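Long-range contact in replicative DNA helicase (Mycobacterium chimaera, PDB 6RIY), which contains an intein, a Hedgehog/intein-fold domain that probably excises itself from the helicase precursor by protein splicing: residues T6-P11 and H132-G137. Sequence-based numbering, arbitrary orientation.
Sequences TPLPTP and HLYLAG
This is a buried contact in which the C-terminal end of strand 133-136 crosses strand 7-9, near the centre of the all-beta Hedgehog/intein fold. Strand 7-9 pairs with strand 14-16, and strand 133-136 with strand 141-144, so the contact joins two separate hairpins. The strand axes run at 120° to each other and come within 5.6 Å.

One direct hydrogen bond links the backbones. Gly-137 N donates to Pro-7 O over 2.8 Å, and the N lies almost on the C=O axis (175°). The N-H itself is bent, at 140°. Further along, the strands splay apart and a water takes over. It donates to Pro-9 O and to Leu-135 O, each at 2.8 Å.

Apolar groups pack around these links. Leu-8 touches through CD2. Leu-8 CD2 sits 3.6 Å from Ala-136 CB. Leu-8 CD2 also lies at the edge of the Tyr-134 ring, 4.0 Å from Tyr-134 CE2. The Pro-9 ring crosses Leu-135 at about a right angle, with Pro-9 CG 3.7 Å from Leu-135 CB. Pro-9 CD lies 3.3 Å from Leu-135 O. Strand 25-27 packs on the same side chains, Leu-26 on Leu-8 and Leu-27 on Pro-9.

Pro-7 and Pro-9 have no backbone N-H to donate. Their carbonyls make the polar links, one bonded directly to Gly-137, just past the end of strand 133-136, and one through water.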
ATOM      1  N   THR A   6       6.123  -3.775   6.243  1.00  9.63           N
ATOM      2  CA  THR A   6       5.031  -2.808   6.244  1.00  8.03           C
ATOM      3  C   THR A   6       3.940  -3.290   7.184  1.00  7.21           C
ATOM      4  O   THR A   6       3.433  -4.403   7.002  1.00  9.60           O
ATOM      5  CB  THR A   6       4.430  -2.613   4.857  1.00  7.45           C
ATOM      6  OG1 THR A   6       5.451  -2.284   3.903  1.00  8.80           O
ATOM      7  CG2 THR A   6       3.399  -1.473   4.906  1.00  6.79           C
ATOM      8  N   PRO A   7       3.572  -2.522   8.204  1.00  8.01           N
ATOM      9  CA  PRO A   7       2.442  -2.922   9.049  1.00  8.39           C
ATOM     10  C   PRO A   7       1.131  -2.661   8.324  1.00  7.87           C
ATOM     11  O   PRO A   7       0.947  -1.617   7.695  1.00 10.46           O
ATOM     12  CB  PRO A   7       2.588  -2.028  10.286  1.00  9.80           C
ATOM     13  CG  PRO A   7       3.256  -0.793   9.763  1.00 14.34           C
ATOM     14  CD  PRO A   7       4.151  -1.232   8.619  1.00  8.95           C
ATOM     15  N   LEU A   8       0.228  -3.640   8.392  1.00  7.77           N
ATOM     16  CA  LEU A   8      -1.091  -3.536   7.778  1.00  9.22           C
ATOM     17  C   LEU A   8      -2.163  -3.672   8.846  1.00  8.62           C
ATOM     18  O   LEU A   8      -2.108  -4.617   9.639  1.00 10.32           O
ATOM     19  CB  LEU A   8      -1.289  -4.636   6.722  1.00  9.79           C
ATOM     20  CG  LEU A   8      -0.191  -4.751   5.668  1.00  7.09           C
ATOM     21  CD1 LEU A   8      -0.482  -5.940   4.746  1.00  7.91           C
ATOM     22  CD2 LEU A   8      -0.120  -3.461   4.863  1.00  6.19           C
ATOM     23  N   PRO A   9      -3.160  -2.788   8.894  1.00 11.55           N
ATOM     24  CA  PRO A   9      -4.226  -2.960   9.880  1.00 11.20           C
ATOM     25  C   PRO A   9      -5.129  -4.123   9.506  1.00 13.13           C
ATOM     26  O   PRO A   9      -5.378  -4.396   8.330  1.00 10.87           O
ATOM     27  CB  PRO A   9      -4.990  -1.632   9.816  1.00 11.14           C
ATOM     28  CG  PRO A   9      -4.804  -1.193   8.413  1.00 10.15           C
ATOM     29  CD  PRO A   9      -3.401  -1.628   8.016  1.00 10.27           C
ATOM     30  N   THR A  10      -5.623  -4.812  10.521  1.00 11.62           N
ATOM     31  CA  THR A  10      -6.576  -5.901  10.377  1.00 13.91           C
ATOM     32  C   THR A  10      -7.758  -5.617  11.281  1.00 15.60           C
ATOM     33  O   THR A  10      -7.709  -4.698  12.106  1.00 15.83           O
ATOM     34  CB  THR A  10      -5.933  -7.244  10.750  1.00 15.13           C
ATOM     35  OG1 THR A  10      -5.710  -7.275  12.162  1.00 18.54           O
ATOM     36  CG2 THR A  10      -4.615  -7.409  10.022  1.00 13.10           C
ATOM     37  N   PRO A  11      -8.850  -6.378  11.152  1.00 16.60           N
ATOM     38  CA  PRO A  11      -9.983  -6.159  12.071  1.00 16.93           C
ATOM     39  C   PRO A  11      -9.615  -6.297  13.541  1.00 34.02           C
ATOM     40  O   PRO A  11     -10.217  -5.620  14.384  1.00 31.51           O
ATOM     41  CB  PRO A  11     -10.999  -7.225  11.635  1.00 17.85           C
ATOM     42  CG  PRO A  11     -10.714  -7.452  10.215  1.00 19.50           C
ATOM     43  CD  PRO A  11      -9.215  -7.310  10.066  1.00 17.90           C
ATOM     44  N   HIS A 132     -10.104  -3.298  -5.470  1.00 11.51           N
ATOM     45  CA  HIS A 132      -8.718  -3.750  -5.306  1.00 14.51           C
ATOM     46  C   HIS A 132      -7.934  -2.823  -4.378  1.00 13.43           C
ATOM     47  O   HIS A 132      -6.784  -2.476  -4.656  1.00 13.10           O
ATOM     48  CB  HIS A 132      -7.976  -3.856  -6.647  1.00 15.07           C
ATOM     49  CG  HIS A 132      -8.627  -4.748  -7.659  1.00 22.01           C
ATOM     50  ND1 HIS A 132      -9.799  -5.432  -7.422  1.00 29.35           N
ATOM     51  CD2 HIS A 132      -8.259  -5.063  -8.923  1.00 29.40           C
ATOM     52  CE1 HIS A 132     -10.129  -6.124  -8.498  1.00 29.00           C
ATOM     53  NE2 HIS A 132      -9.211  -5.918  -9.424  1.00 30.66           N
ATOM     54  N   LEU A 133      -8.548  -2.414  -3.265  1.00  9.32           N
ATOM     55  CA  LEU A 133      -7.888  -1.513  -2.329  1.00 13.16           C
ATOM     56  C   LEU A 133      -7.746  -2.149  -0.954  1.00  8.88           C
ATOM     57  O   LEU A 133      -8.618  -2.901  -0.512  1.00 10.30           O
ATOM     58  CB  LEU A 133      -8.673  -0.199  -2.191  1.00 10.18           C
ATOM     59  CG  LEU A 133      -8.640   0.699  -3.417  1.00 11.57           C
ATOM     60  CD1 LEU A 133      -9.606   1.862  -3.231  1.00 12.50           C
ATOM     61  CD2 LEU A 133      -7.229   1.211  -3.667  1.00 19.14           C
ATOM     62  N   TYR A 134      -6.661  -1.804  -0.259  1.00  9.54           N
ATOM     63  CA  TYR A 134      -6.508  -2.180   1.140  1.00  9.78           C
ATOM     64  C   TYR A 134      -5.718  -1.083   1.836  1.00  7.41           C
ATOM     65  O   TYR A 134      -5.061  -0.267   1.187  1.00  9.45           O
ATOM     66  CB  TYR A 134      -5.844  -3.564   1.319  1.00  8.23           C
ATOM     67  CG  TYR A 134      -4.402  -3.712   0.849  1.00  9.07           C
ATOM     68  CD1 TYR A 134      -4.115  -3.995  -0.480  1.00  9.62           C
ATOM     69  CD2 TYR A 134      -3.326  -3.588   1.737  1.00  7.68           C
ATOM     70  CE1 TYR A 134      -2.817  -4.138  -0.919  1.00 12.40           C
ATOM     71  CE2 TYR A 134      -2.019  -3.730   1.302  1.00  9.96           C
ATOM     72  CZ  TYR A 134      -1.772  -4.009  -0.030  1.00 11.08           C
ATOM     73  OH  TYR A 134      -0.483  -4.166  -0.494  1.00 15.15           O
ATOM     74  N   LEU A 135      -5.793  -1.057   3.169  1.00  8.97           N
ATOM     75  CA  LEU A 135      -5.108  -0.019   3.941  1.00  8.67           C
ATOM     76  C   LEU A 135      -3.716  -0.483   4.346  1.00  6.51           C
ATOM     77  O   LEU A 135      -3.524  -1.646   4.702  1.00  9.08           O
ATOM     78  CB  LEU A 135      -5.898   0.339   5.197  1.00  7.70           C
ATOM     79  CG  LEU A 135      -7.358   0.720   4.957  1.00  8.13           C
ATOM     80  CD1 LEU A 135      -8.012   1.165   6.269  1.00  9.92           C
ATOM     81  CD2 LEU A 135      -7.402   1.834   3.905  1.00 10.93           C
ATOM     82  N   ALA A 136      -2.751   0.439   4.327  1.00  5.91           N
ATOM     83  CA  ALA A 136      -1.370   0.068   4.627  1.00  6.27           C
ATOM     84  C   ALA A 136      -0.670   1.152   5.427  1.00  6.92           C
ATOM     85  O   ALA A 136      -0.955   2.343   5.276  1.00  7.72           O
ATOM     86  CB  ALA A 136      -0.571  -0.189   3.347  1.00  7.21           C
ATOM     87  N   GLY A 137       0.291   0.731   6.249  1.00  8.96           N
ATOM     88  CA  GLY A 137       1.085   1.651   7.030  1.00 10.49           C
ATOM     89  C   GLY A 137       0.366   2.079   8.295  1.00 13.64           C
ATOM     90  O   GLY A 137      -0.835   1.872   8.474  1.00 10.20           O
TER
HETATM   91  O   HOH W   1      -5.349  -3.562   5.645  1.00 10.09           O